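Local coordinates for leucine--trna ligase (Agrobacterium radiobacter, PDB 5AH5), which probably joins L-leucine to tRNA(Leu) at the expense of ATP, as a class I aminoacyl-tRNA synthetase, at residues B[37-42]-B[494-499]; B[73-78]-B[108-113]. All coordinates share one frame; numbering follows the deposited sequence.

Contact 1: B[37-42]-B[494-499]. With LSS (5'-O-(L-leucylsulfamoyl)adenosine), chain I.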
ATOM      1  N   GLU B  37      -5.331   5.833  -3.824  1.00 22.76           N
ATOM      2  CA  GLU B  37      -3.995   5.436  -4.166  1.00 23.56           C
ATOM      3  C   GLU B  37      -3.053   6.173  -3.214  1.00 25.22           C
ATOM      4  O   GLU B  37      -3.424   7.202  -2.594  1.00 25.08           O
ATOM      5  CB  GLU B  37      -3.634   5.930  -5.541  1.00 28.04           C
ATOM      6  CG  GLU B  37      -4.507   5.503  -6.699  1.00 29.50           C
ATOM      7  CD  GLU B  37      -5.468   6.560  -7.125  1.00 32.31           C
ATOM      8  OE1 GLU B  37      -5.144   7.762  -6.955  1.00 33.96           O
ATOM      9  OE2 GLU B  37      -6.556   6.190  -7.677  1.00 32.81           O
ATOM     10  N   MET B  38      -1.834   5.665  -3.115  1.00 24.78           N
ATOM     11  CA  MET B  38      -0.835   6.289  -2.235  1.00 26.09           C
ATOM     12  C   MET B  38      -0.452   7.653  -2.751  1.00 22.11           C
ATOM     13  O   MET B  38       0.124   7.801  -3.850  1.00 23.60           O
ATOM     14  CB  MET B  38       0.372   5.391  -2.012  1.00 26.84           C
ATOM     15  CG  MET B  38       0.073   4.211  -1.144  1.00 25.15           C
ATOM     16  SD  MET B  38       1.581   3.257  -0.974  1.00 28.50           S
ATOM     17  CE  MET B  38       0.973   1.732  -0.336  1.00 29.97           C
ATOM     18  N   PHE B  39      -0.877   8.682  -1.990  1.00 21.99           N
ATOM     19  CA  PHE B  39      -0.646  10.103  -2.383  1.00 21.49           C
ATOM     20  C   PHE B  39       0.847  10.445  -2.506  1.00 18.34           C
ATOM     21  O   PHE B  39       1.656   9.831  -1.862  1.00 17.90           O
ATOM     22  CB  PHE B  39      -1.506  11.079  -1.539  1.00 24.14           C
ATOM     23  CG  PHE B  39      -1.018  11.388  -0.118  1.00 26.09           C
ATOM     24  CD1 PHE B  39      -0.360  10.462   0.678  1.00 25.47           C
ATOM     25  CD2 PHE B  39      -1.376  12.604   0.478  1.00 24.55           C
ATOM     26  CE1 PHE B  39      -0.008  10.778   1.964  1.00 25.78           C
ATOM     27  CE2 PHE B  39      -1.009  12.905   1.775  1.00 23.41           C
ATOM     28  CZ  PHE B  39      -0.362  11.998   2.535  1.00 22.99           C
ATOM     29  N   PRO B  40       1.225  11.234  -3.490  1.00 17.23           N
ATOM     30  CA  PRO B  40       2.606  11.403  -3.792  1.00 21.73           C
ATOM     31  C   PRO B  40       3.374  12.446  -2.911  1.00 25.06           C
ATOM     32  O   PRO B  40       2.790  13.421  -2.470  1.00 24.27           O
ATOM     33  CB  PRO B  40       2.577  11.927  -5.189  1.00 21.02           C
ATOM     34  CG  PRO B  40       1.363  12.687  -5.275  1.00 19.55           C
ATOM     35  CD  PRO B  40       0.383  11.981  -4.396  1.00 18.33           C
ATOM     36  N   TYR B  41       4.679  12.247  -2.736  1.00 25.79           N
ATOM     37  CA  TYR B  41       5.554  13.289  -2.131  1.00 25.70           C
ATOM     38  C   TYR B  41       5.669  14.443  -3.089  1.00 25.13           C
ATOM     39  O   TYR B  41       5.860  14.291  -4.298  1.00 22.61           O
ATOM     40  CB  TYR B  41       6.957  12.749  -1.802  1.00 25.37           C
ATOM     41  CG  TYR B  41       6.986  11.718  -0.664  1.00 25.56           C
ATOM     42  CD1 TYR B  41       6.524  12.058   0.613  1.00 23.23           C
ATOM     43  CD2 TYR B  41       7.480  10.411  -0.859  1.00 24.33           C
ATOM     44  CE1 TYR B  41       6.584  11.184   1.649  1.00 22.92           C
ATOM     45  CE2 TYR B  41       7.523   9.499   0.223  1.00 24.63           C
ATOM     46  CZ  TYR B  41       7.041   9.880   1.440  1.00 26.02           C
ATOM     47  OH  TYR B  41       7.019   9.026   2.524  1.00 26.76           O
ATOM     48  N   THR B  42       5.688  15.639  -2.554  1.00 26.24           N
ATOM     49  CA  THR B  42       5.851  16.804  -3.396  1.00 28.62           C
ATOM     50  C   THR B  42       7.340  17.125  -3.601  1.00 32.61           C
ATOM     51  O   THR B  42       7.803  18.251  -3.286  1.00 32.52           O
ATOM     52  CB  THR B  42       5.087  18.002  -2.778  1.00 27.52           C
ATOM     53  OG1 THR B  42       5.540  18.178  -1.426  1.00 27.14           O
ATOM     54  CG2 THR B  42       3.628  17.681  -2.775  1.00 27.24           C
ATOM     55  N   SER B 494      -0.016   8.682   8.173  1.00 29.49           N
ATOM     56  CA  SER B 494      -0.585   7.596   8.879  1.00 29.37           C
ATOM     57  C   SER B 494      -2.118   7.643   9.031  1.00 30.32           C
ATOM     58  O   SER B 494      -2.706   6.633   9.409  1.00 31.04           O
ATOM     59  CB  SER B 494       0.057   7.437  10.256  1.00 30.45           C
ATOM     60  OG  SER B 494      -0.325   8.492  11.132  1.00 35.43           O
ATOM     61  N   TRP B 495      -2.731   8.795   8.784  1.00 28.35           N
ATOM     62  CA  TRP B 495      -4.153   9.021   8.980  1.00 26.25           C
ATOM     63  C   TRP B 495      -4.784   9.916   7.901  1.00 24.48           C
ATOM     64  O   TRP B 495      -5.959  10.220   7.966  1.00 23.31           O
ATOM     65  CB  TRP B 495      -4.365   9.616  10.348  1.00 28.76           C
ATOM     66  CG  TRP B 495      -3.981  11.091  10.438  1.00 26.71           C
ATOM     67  CD1 TRP B 495      -2.729  11.577  10.551  1.00 30.27           C
ATOM     68  CD2 TRP B 495      -4.842  12.239  10.364  1.00 26.52           C
ATOM     69  NE1 TRP B 495      -2.734  12.962  10.573  1.00 26.71           N
ATOM     70  CE2 TRP B 495      -4.021  13.390  10.454  1.00 28.02           C
ATOM     71  CE3 TRP B 495      -6.218  12.416  10.277  1.00 25.29           C
ATOM     72  CZ2 TRP B 495      -4.536  14.662  10.419  1.00 26.75           C
ATOM     73  CZ3 TRP B 495      -6.725  13.644  10.234  1.00 24.64           C
ATOM     74  CH2 TRP B 495      -5.886  14.789  10.335  1.00 27.51           C
ATOM     75  N   TYR B 496      -4.044  10.308   6.870  1.00 22.70           N
ATOM     76  CA  TYR B 496      -4.599  11.261   5.874  1.00 23.32           C
ATOM     77  C   TYR B 496      -5.874  10.832   5.175  1.00 24.24           C
ATOM     78  O   TYR B 496      -6.668  11.678   4.699  1.00 21.34           O
ATOM     79  CB  TYR B 496      -3.549  11.561   4.794  1.00 23.10           C
ATOM     80  CG  TYR B 496      -3.296  10.475   3.714  1.00 23.76           C
ATOM     81  CD1 TYR B 496      -2.603   9.324   3.999  1.00 22.88           C
ATOM     82  CD2 TYR B 496      -3.731  10.655   2.417  1.00 22.77           C
ATOM     83  CE1 TYR B 496      -2.348   8.360   3.019  1.00 24.53           C
ATOM     84  CE2 TYR B 496      -3.487   9.701   1.410  1.00 24.55           C
ATOM     85  CZ  TYR B 496      -2.823   8.556   1.718  1.00 25.56           C
ATOM     86  OH  TYR B 496      -2.579   7.610   0.749  1.00 25.59           O
ATOM     87  N   PHE B 497      -5.977   9.516   4.985  1.00 24.59           N
ATOM     88  CA  PHE B 497      -7.123   8.900   4.353  1.00 25.23           C
ATOM     89  C   PHE B 497      -8.412   9.122   5.187  1.00 25.39           C
ATOM     90  O   PHE B 497      -9.533   9.065   4.635  1.00 31.50           O
ATOM     91  CB  PHE B 497      -6.871   7.374   4.081  1.00 23.33           C
ATOM     92  CG  PHE B 497      -6.301   6.648   5.274  1.00 24.66           C
ATOM     93  CD1 PHE B 497      -7.112   6.117   6.221  1.00 23.29           C
ATOM     94  CD2 PHE B 497      -4.953   6.584   5.484  1.00 26.66           C
ATOM     95  CE1 PHE B 497      -6.587   5.510   7.326  1.00 22.93           C
ATOM     96  CE2 PHE B 497      -4.412   5.983   6.606  1.00 23.20           C
ATOM     97  CZ  PHE B 497      -5.237   5.464   7.540  1.00 23.24           C
ATOM     98  N   LEU B 498      -8.266   9.261   6.508  1.00 27.42           N
ATOM     99  CA  LEU B 498      -9.370   9.708   7.366  1.00 27.41           C
ATOM    100  C   LEU B 498      -9.702  11.202   7.332  1.00 29.03           C
ATOM    101  O   LEU B 498     -10.719  11.615   7.944  1.00 28.07           O
ATOM    102  CB  LEU B 498      -9.135   9.267   8.825  1.00 26.26           C
ATOM    103  CG  LEU B 498      -8.758   7.835   9.023  1.00 26.22           C
ATOM    104  CD1 LEU B 498      -8.341   7.585  10.463  1.00 28.89           C
ATOM    105  CD2 LEU B 498      -9.892   6.943   8.532  1.00 28.32           C
ATOM    106  N   ARG B 499      -8.885  12.009   6.637  1.00 28.29           N
ATOM    107  CA  ARG B 499      -9.079  13.435   6.582  1.00 25.75           C
ATOM    108  C   ARG B 499      -9.729  13.870   5.320  1.00 25.47           C
ATOM    109  O   ARG B 499     -10.477  14.887   5.296  1.00 22.37           O
ATOM    110  CB  ARG B 499      -7.712  14.153   6.757  1.00 28.11           C
ATOM    111  CG  ARG B 499      -7.729  15.657   6.577  1.00 27.19           C
ATOM    112  CD  ARG B 499      -8.386  16.320   7.782  1.00 27.88           C
ATOM    113  NE  ARG B 499      -8.280  17.785   7.741  1.00 30.53           N
ATOM    114  CZ  ARG B 499      -8.840  18.613   8.643  1.00 29.68           C
ATOM    115  NH1 ARG B 499      -9.538  18.122   9.663  1.00 27.88           N
ATOM    116  NH2 ARG B 499      -8.697  19.915   8.496  1.00 27.58           N
TER
HETATM  117  C1  LSS I1818       4.983   8.036  -1.560  1.00 26.69           C
HETATM  118  N1  LSS I1818       6.470   2.599 -10.728  1.00 26.41           N
HETATM  119  O1  LSS I1818       5.508   6.947  -1.639  1.00 28.41           O
HETATM  120  S1  LSS I1818       5.678   8.658  -3.841  1.00 26.30           S
HETATM  121  C2  LSS I1818       5.332   2.302 -10.105  1.00 29.83           C
HETATM  122  N2  LSS I1818       5.009   8.929  -2.533  1.00 25.39           N
HETATM  123  O2  LSS I1818       4.736   3.168  -5.280  1.00 28.72           O
HETATM  124  N3  LSS I1818       4.852   3.022  -9.068  1.00 30.16           N
HETATM  125  O3  LSS I1818       2.243   4.057  -4.508  1.00 27.32           O
HETATM  126  C4  LSS I1818       5.558   4.099  -8.650  1.00 29.75           C
HETATM  127  N4  LSS I1818       3.999   9.881  -0.192  1.00 23.97           N
HETATM  128  O4  LSS I1818       3.507   6.176  -6.697  1.00 25.84           O
HETATM  129  C5  LSS I1818       6.795   4.404  -9.205  1.00 30.17           C
HETATM  130  O5  LSS I1818       4.909   7.447  -4.542  1.00 29.97           O
HETATM  131  C6  LSS I1818       7.263   3.621 -10.246  1.00 31.26           C
HETATM  132  N6  LSS I1818       8.443   3.953 -10.832  1.00 27.78           N
HETATM  133  C7  LSS I1818       2.341   7.732   1.334  1.00 20.27           C
HETATM  134  N7  LSS I1818       7.285   5.489  -8.551  1.00 32.34           N
HETATM  135  C8  LSS I1818       6.403   5.823  -7.571  1.00 30.58           C
HETATM  136  C9  LSS I1818       3.074   7.557   0.001  1.00 22.91           C
HETATM  137  N9  LSS I1818       5.339   4.983  -7.664  1.00 30.27           N
HETATM  138  CA  LSS I1818       4.311   8.430  -0.276  1.00 26.07           C
HETATM  139  C10 LSS I1818       3.238   7.206   2.466  1.00 24.17           C
HETATM  140  C11 LSS I1818       0.947   7.018   1.222  1.00 20.24           C
HETATM  141  O1A LSS I1818       7.086   8.238  -3.873  1.00 25.13           O
HETATM  142  C21 LSS I1818       4.173   4.930  -6.803  1.00 25.88           C
HETATM  143  C22 LSS I1818       4.522   4.545  -5.408  1.00 26.36           C
HETATM  144  C23 LSS I1818       3.313   5.036  -4.608  1.00 27.04           C
HETATM  145  C24 LSS I1818       2.920   6.257  -5.413  1.00 25.13           C
HETATM  146  C25 LSS I1818       3.524   7.549  -4.860  1.00 27.58           C
HETATM  147  O2A LSS I1818       5.490   9.740  -4.784  1.00 20.07           O
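The rings of F39 and Y496 lie flat against each other, planes only 6° apart and centroids 3.5 Å from one another, a face-to-face stack with almost full overlap. The two side chains run past one another in opposite directions, so the far end of each ring sits over the near end of its partner: CD1 of F39 is 3.3 Å from CZ of Y496, while CZ of F39 comes 3.5 Å from CG of Y496. At the edge of the F39 ring, near its plane, stands methyl C11 of the leucyl side chain of LSS; the same methyl meets Y496 obliquely, 3.6 Å from its OH. F39 CG sits between its own backbone N and carbonyl carbon (chi1 78°), which sends the ring toward Y496. The phenol oxygen of Y496 also reaches the backbone: F39 N points its N-H almost straight at it, at 169°, but the bond is long and weak, and the stronger partner of this hydroxyl is Y523 OH. Segment 37-42 leaves the parallel strand 32-37 of the class I nucleotide-binding (Rossmann-like) core and runs into the predicted HIGH region, which begins at P40; M38 to Y41 line the pocket of the leucyl-adenylate analogue. The backbone grips the ligand from two points, F39 O accepting the leucyl amine N4 at 2.9 Å and Y41 N giving a weak bond to sulfamoyl oxygen O2A. The Y41 ring lies across the same amine, with N4 3.2 Å above the ring plane and over its centre. On the ribose side, M38 sets CB 3.4 Å from hydroxyl O3 of LSS, and its extended chain brings SD alongside that oxygen.

Contact 2: B[73-78]-B[108-113]. With LSS (5'-O-(L-leucylsulfamoyl)adenosine), chain I.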
ATOM      1  N   HIS B  73     -13.127   9.235  -4.676  1.00 25.60           N
ATOM      2  CA  HIS B  73     -11.816   9.039  -5.232  1.00 22.95           C
ATOM      3  C   HIS B  73     -11.007  10.364  -5.092  1.00 21.46           C
ATOM      4  O   HIS B  73     -11.075  11.200  -5.939  1.00 26.36           O
ATOM      5  CB  HIS B  73     -11.953   8.752  -6.677  1.00 21.35           C
ATOM      6  CG  HIS B  73     -10.692   8.337  -7.345  1.00 20.57           C
ATOM      7  ND1 HIS B  73     -10.452   8.633  -8.667  1.00 21.09           N
ATOM      8  CD2 HIS B  73      -9.648   7.581  -6.931  1.00 21.48           C
ATOM      9  CE1 HIS B  73      -9.287   8.160  -9.034  1.00 20.30           C
ATOM     10  NE2 HIS B  73      -8.781   7.498  -8.000  1.00 22.63           N
ATOM     11  N   PRO B  74     -10.182  10.486  -4.072  1.00 23.23           N
ATOM     12  CA  PRO B  74      -9.621  11.803  -3.743  1.00 21.55           C
ATOM     13  C   PRO B  74      -8.140  11.803  -3.982  1.00 24.94           C
ATOM     14  O   PRO B  74      -7.546  10.749  -4.110  1.00 24.76           O
ATOM     15  CB  PRO B  74      -9.867  11.853  -2.234  1.00 22.26           C
ATOM     16  CG  PRO B  74      -9.547  10.472  -1.788  1.00 21.63           C
ATOM     17  CD  PRO B  74     -10.038   9.554  -2.921  1.00 21.58           C
ATOM     18  N   MET B  75      -7.523  12.974  -3.939  1.00 23.40           N
ATOM     19  CA  MET B  75      -6.090  13.116  -4.147  1.00 23.26           C
ATOM     20  C   MET B  75      -5.618  14.356  -3.343  1.00 26.62           C
ATOM     21  O   MET B  75      -6.324  15.354  -3.138  1.00 22.71           O
ATOM     22  CB  MET B  75      -5.735  13.286  -5.650  1.00 23.52           C
ATOM     23  CG  MET B  75      -4.225  13.562  -5.958  1.00 25.53           C
ATOM     24  SD  MET B  75      -3.130  12.349  -5.252  1.00 28.67           S
ATOM     25  CE  MET B  75      -3.717  10.853  -6.129  1.00 28.82           C
ATOM     26  N   GLY B  76      -4.415  14.251  -2.869  1.00 27.70           N
ATOM     27  CA  GLY B  76      -3.826  15.318  -2.077  1.00 27.52           C
ATOM     28  C   GLY B  76      -2.330  15.034  -2.040  1.00 27.06           C
ATOM     29  O   GLY B  76      -1.822  14.207  -2.818  1.00 24.17           O
ATOM     30  N   TRP B  77      -1.639  15.719  -1.156  1.00 25.03           N
ATOM     31  CA  TRP B  77      -0.201  15.994  -1.334  1.00 24.81           C
ATOM     32  C   TRP B  77       0.535  15.650  -0.061  1.00 26.37           C
ATOM     33  O   TRP B  77       0.244  16.215   0.983  1.00 24.32           O
ATOM     34  CB  TRP B  77      -0.055  17.465  -1.695  1.00 24.44           C
ATOM     35  CG  TRP B  77      -0.986  17.798  -2.846  1.00 25.25           C
ATOM     36  CD1 TRP B  77      -2.116  18.545  -2.780  1.00 24.13           C
ATOM     37  CD2 TRP B  77      -0.958  17.246  -4.180  1.00 26.48           C
ATOM     38  NE1 TRP B  77      -2.697  18.648  -4.002  1.00 24.11           N
ATOM     39  CE2 TRP B  77      -2.021  17.829  -4.888  1.00 25.57           C
ATOM     40  CE3 TRP B  77      -0.122  16.347  -4.844  1.00 27.53           C
ATOM     41  CZ2 TRP B  77      -2.309  17.498  -6.213  1.00 25.42           C
ATOM     42  CZ3 TRP B  77      -0.386  16.037  -6.208  1.00 28.35           C
ATOM     43  CH2 TRP B  77      -1.472  16.606  -6.871  1.00 27.34           C
ATOM     44  N   ASP B  78       1.461  14.696  -0.144  1.00 24.03           N
ATOM     45  CA  ASP B  78       2.346  14.320   0.981  1.00 24.17           C
ATOM     46  C   ASP B  78       3.552  15.320   0.919  1.00 26.20           C
ATOM     47  O   ASP B  78       4.563  15.059   0.303  1.00 24.52           O
ATOM     48  CB  ASP B  78       2.741  12.866   0.828  1.00 26.91           C
ATOM     49  CG  ASP B  78       3.101  12.176   2.128  1.00 28.99           C
ATOM     50  OD1 ASP B  78       3.085  12.808   3.190  1.00 27.35           O
ATOM     51  OD2 ASP B  78       3.373  10.930   2.083  1.00 24.99           O
ATOM     52  N   ARG B 108      -1.795  19.739 -12.256  1.00 21.70           N
ATOM     53  CA  ARG B 108      -1.998  19.983 -13.667  1.00 27.14           C
ATOM     54  C   ARG B 108      -1.787  18.674 -14.532  1.00 28.11           C
ATOM     55  O   ARG B 108      -2.520  18.449 -15.467  1.00 25.31           O
ATOM     56  CB  ARG B 108      -1.089  21.050 -14.228  1.00 34.89           C
ATOM     57  CG  ARG B 108      -1.461  22.492 -13.903  1.00 50.88           C
ATOM     58  CD  ARG B 108      -0.550  23.514 -14.595  1.00 59.55           C
ATOM     59  NE  ARG B 108      -0.346  24.640 -13.661  1.00 73.53           N
ATOM     60  CZ  ARG B 108       0.751  24.900 -12.931  1.00 65.93           C
ATOM     61  NH1 ARG B 108       1.882  24.186 -13.028  1.00 59.87           N
ATOM     62  NH2 ARG B 108       0.725  25.951 -12.118  1.00 73.23           N
ATOM     63  N   SER B 109      -0.745  17.923 -14.260  1.00 24.42           N
ATOM     64  CA  SER B 109      -0.425  16.720 -15.036  1.00 26.08           C
ATOM     65  C   SER B 109      -1.602  15.700 -14.912  1.00 27.18           C
ATOM     66  O   SER B 109      -2.082  15.148 -15.932  1.00 27.36           O
ATOM     67  CB  SER B 109       0.856  16.141 -14.495  1.00 26.98           C
ATOM     68  OG  SER B 109       1.912  16.937 -14.942  1.00 29.61           O
ATOM     69  N   MET B 110      -2.094  15.560 -13.666  1.00 26.77           N
ATOM     70  CA  MET B 110      -3.217  14.712 -13.338  1.00 26.51           C
ATOM     71  C   MET B 110      -4.512  15.061 -14.080  1.00 28.96           C
ATOM     72  O   MET B 110      -5.159  14.180 -14.679  1.00 28.92           O
ATOM     73  CB  MET B 110      -3.465  14.694 -11.844  1.00 22.67           C
ATOM     74  CG  MET B 110      -2.364  14.060 -11.083  1.00 21.28           C
ATOM     75  SD  MET B 110      -2.820  14.030  -9.406  1.00 26.21           S
ATOM     76  CE  MET B 110      -1.466  13.216  -8.603  1.00 22.48           C
ATOM     77  N   MET B 111      -4.880  16.324 -14.046  1.00 27.31           N
ATOM     78  CA  MET B 111      -6.016  16.826 -14.779  1.00 30.38           C
ATOM     79  C   MET B 111      -5.845  16.633 -16.273  1.00 32.33           C
ATOM     80  O   MET B 111      -6.805  16.250 -16.943  1.00 33.39           O
ATOM     81  CB  MET B 111      -6.333  18.288 -14.442  1.00 29.21           C
ATOM     82  CG  MET B 111      -6.684  18.514 -12.994  1.00 31.08           C
ATOM     83  SD  MET B 111      -6.958  20.267 -12.494  1.00 36.43           S
ATOM     84  CE  MET B 111      -5.593  21.213 -13.158  1.00 40.94           C
ATOM     85  N   GLN B 112      -4.647  16.814 -16.790  1.00 31.25           N
ATOM     86  CA  GLN B 112      -4.423  16.640 -18.217  1.00 32.88           C
ATOM     87  C   GLN B 112      -4.504  15.153 -18.683  1.00 27.02           C
ATOM     88  O   GLN B 112      -4.766  14.935 -19.830  1.00 23.65           O
ATOM     89  CB  GLN B 112      -3.090  17.232 -18.659  1.00 33.82           C
ATOM     90  CG  GLN B 112      -3.143  18.767 -18.606  1.00 48.21           C
ATOM     91  CD  GLN B 112      -1.788  19.447 -18.773  1.00 50.57           C
ATOM     92  OE1 GLN B 112      -0.797  18.801 -19.097  1.00 56.59           O
ATOM     93  NE2 GLN B 112      -1.751  20.765 -18.572  1.00 60.52           N
ATOM     94  N   LEU B 113      -4.228  14.234 -17.766  1.00 23.21           N
ATOM     95  CA  LEU B 113      -4.439  12.812 -17.922  1.00 28.59           C
ATOM     96  C   LEU B 113      -5.887  12.385 -17.801  1.00 27.52           C
ATOM     97  O   LEU B 113      -6.183  11.251 -18.108  1.00 31.06           O
ATOM     98  CB  LEU B 113      -3.581  12.009 -16.942  1.00 25.97           C
ATOM     99  CG  LEU B 113      -2.166  11.846 -17.528  1.00 27.70           C
ATOM    100  CD1 LEU B 113      -1.144  11.751 -16.445  1.00 27.97           C
ATOM    101  CD2 LEU B 113      -2.026  10.567 -18.415  1.00 31.99           C
TER
HETATM  102  C1  LSS I1818       4.983   8.036  -1.560  1.00 26.69           C
HETATM  103  N1  LSS I1818       6.470   2.599 -10.728  1.00 26.41           N
HETATM  104  O1  LSS I1818       5.508   6.947  -1.639  1.00 28.41           O
HETATM  105  S1  LSS I1818       5.678   8.658  -3.841  1.00 26.30           S
HETATM  106  C2  LSS I1818       5.332   2.302 -10.105  1.00 29.83           C
HETATM  107  N2  LSS I1818       5.009   8.929  -2.533  1.00 25.39           N
HETATM  108  O2  LSS I1818       4.736   3.168  -5.280  1.00 28.72           O
HETATM  109  N3  LSS I1818       4.852   3.022  -9.068  1.00 30.16           N
HETATM  110  O3  LSS I1818       2.243   4.057  -4.508  1.00 27.32           O
HETATM  111  C4  LSS I1818       5.558   4.099  -8.650  1.00 29.75           C
HETATM  112  N4  LSS I1818       3.999   9.881  -0.192  1.00 23.97           N
HETATM  113  O4  LSS I1818       3.507   6.176  -6.697  1.00 25.84           O
HETATM  114  C5  LSS I1818       6.795   4.404  -9.205  1.00 30.17           C
HETATM  115  O5  LSS I1818       4.909   7.447  -4.542  1.00 29.97           O
HETATM  116  C6  LSS I1818       7.263   3.621 -10.246  1.00 31.26           C
HETATM  117  N6  LSS I1818       8.443   3.953 -10.832  1.00 27.78           N
HETATM  118  C7  LSS I1818       2.341   7.732   1.334  1.00 20.27           C
HETATM  119  N7  LSS I1818       7.285   5.489  -8.551  1.00 32.34           N
HETATM  120  C8  LSS I1818       6.403   5.823  -7.571  1.00 30.58           C
HETATM  121  C9  LSS I1818       3.074   7.557   0.001  1.00 22.91           C
HETATM  122  N9  LSS I1818       5.339   4.983  -7.664  1.00 30.27           N
HETATM  123  CA  LSS I1818       4.311   8.430  -0.276  1.00 26.07           C
HETATM  124  C10 LSS I1818       3.238   7.206   2.466  1.00 24.17           C
HETATM  125  C11 LSS I1818       0.947   7.018   1.222  1.00 20.24           C
HETATM  126  O1A LSS I1818       7.086   8.238  -3.873  1.00 25.13           O
HETATM  127  C21 LSS I1818       4.173   4.930  -6.803  1.00 25.88           C
HETATM  128  C22 LSS I1818       4.522   4.545  -5.408  1.00 26.36           C
HETATM  129  C23 LSS I1818       3.313   5.036  -4.608  1.00 27.04           C
HETATM  130  C24 LSS I1818       2.920   6.257  -5.413  1.00 25.13           C
HETATM  131  C25 LSS I1818       3.524   7.549  -4.860  1.00 27.58           C
HETATM  132  O2A LSS I1818       5.490   9.740  -4.784  1.00 20.07           O
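M110 reaches from helix 95-112 to the loop 73-78 and puts its thioether end against both M75 and W77. This is the tight part of the contact. Its SD and CE each approach CG of M75, the sulfur at 3.8 Å, and the two methionine chains cross at about a right angle. M110 is extended beyond CG, with chi2 at -177°, which carries the methyl far enough from the helix to meet the indole. M75, by contrast, is bent at both chi2 and chi3, and its SD lies 3.8 Å from CE of M110. The indole of W77 meets M110 through the outer rim of its six-membered ring, where CH2 is 3.8 Å from CE. The sulfur is 5.1 Å from that ring's centroid and 67° off its normal, an oblique Met-aromatic contact. CG of M75 lies more loosely over one face of the indole, 4.2 Å above its plane and toward the rim. The polar end of W77 turns to E122, which takes NE1 as a hydrogen-bond donor.

The outer side of the helix faces solvent: R108 and Q112 are exposed, S109 and M111 partly so, and none of them meets loop 73-78. Further along that loop, D78 offers OD2 to the leucyl amine N4 of LSS at 2.6 Å. Two methionines and a tryptophan pack helix 95-112 against the loop after strand 70-72 of the class I catalytic domain, a loop that carries D78 into the leucyl-amine site of the adenylate pocket.

Overall arrangement
Both contacts are buried, with centres about 12 Å apart; contact 1 borders the ligand directly, contact 2 only through D78 further along its loop. Contact 1 lies nearer the middle of the chain and joins parts some 450 residues apart in sequence, both belonging to the catalytic core; contact 2 is local, and its helix has an outer side towards solvent. Their loops, which follow the neighbouring parallel strands 32-37 and 70-72, are joined by probable hydrogen bonds, E37 OE2 to H73 NE2 at 2.6 Å and P40 O to D78 N at 3.0 Å. Aromatic stacking with one weak N-H...O bond marks contact 1, whereas contact 2 joins loop and helix through thioethers and an indole without polar bonds.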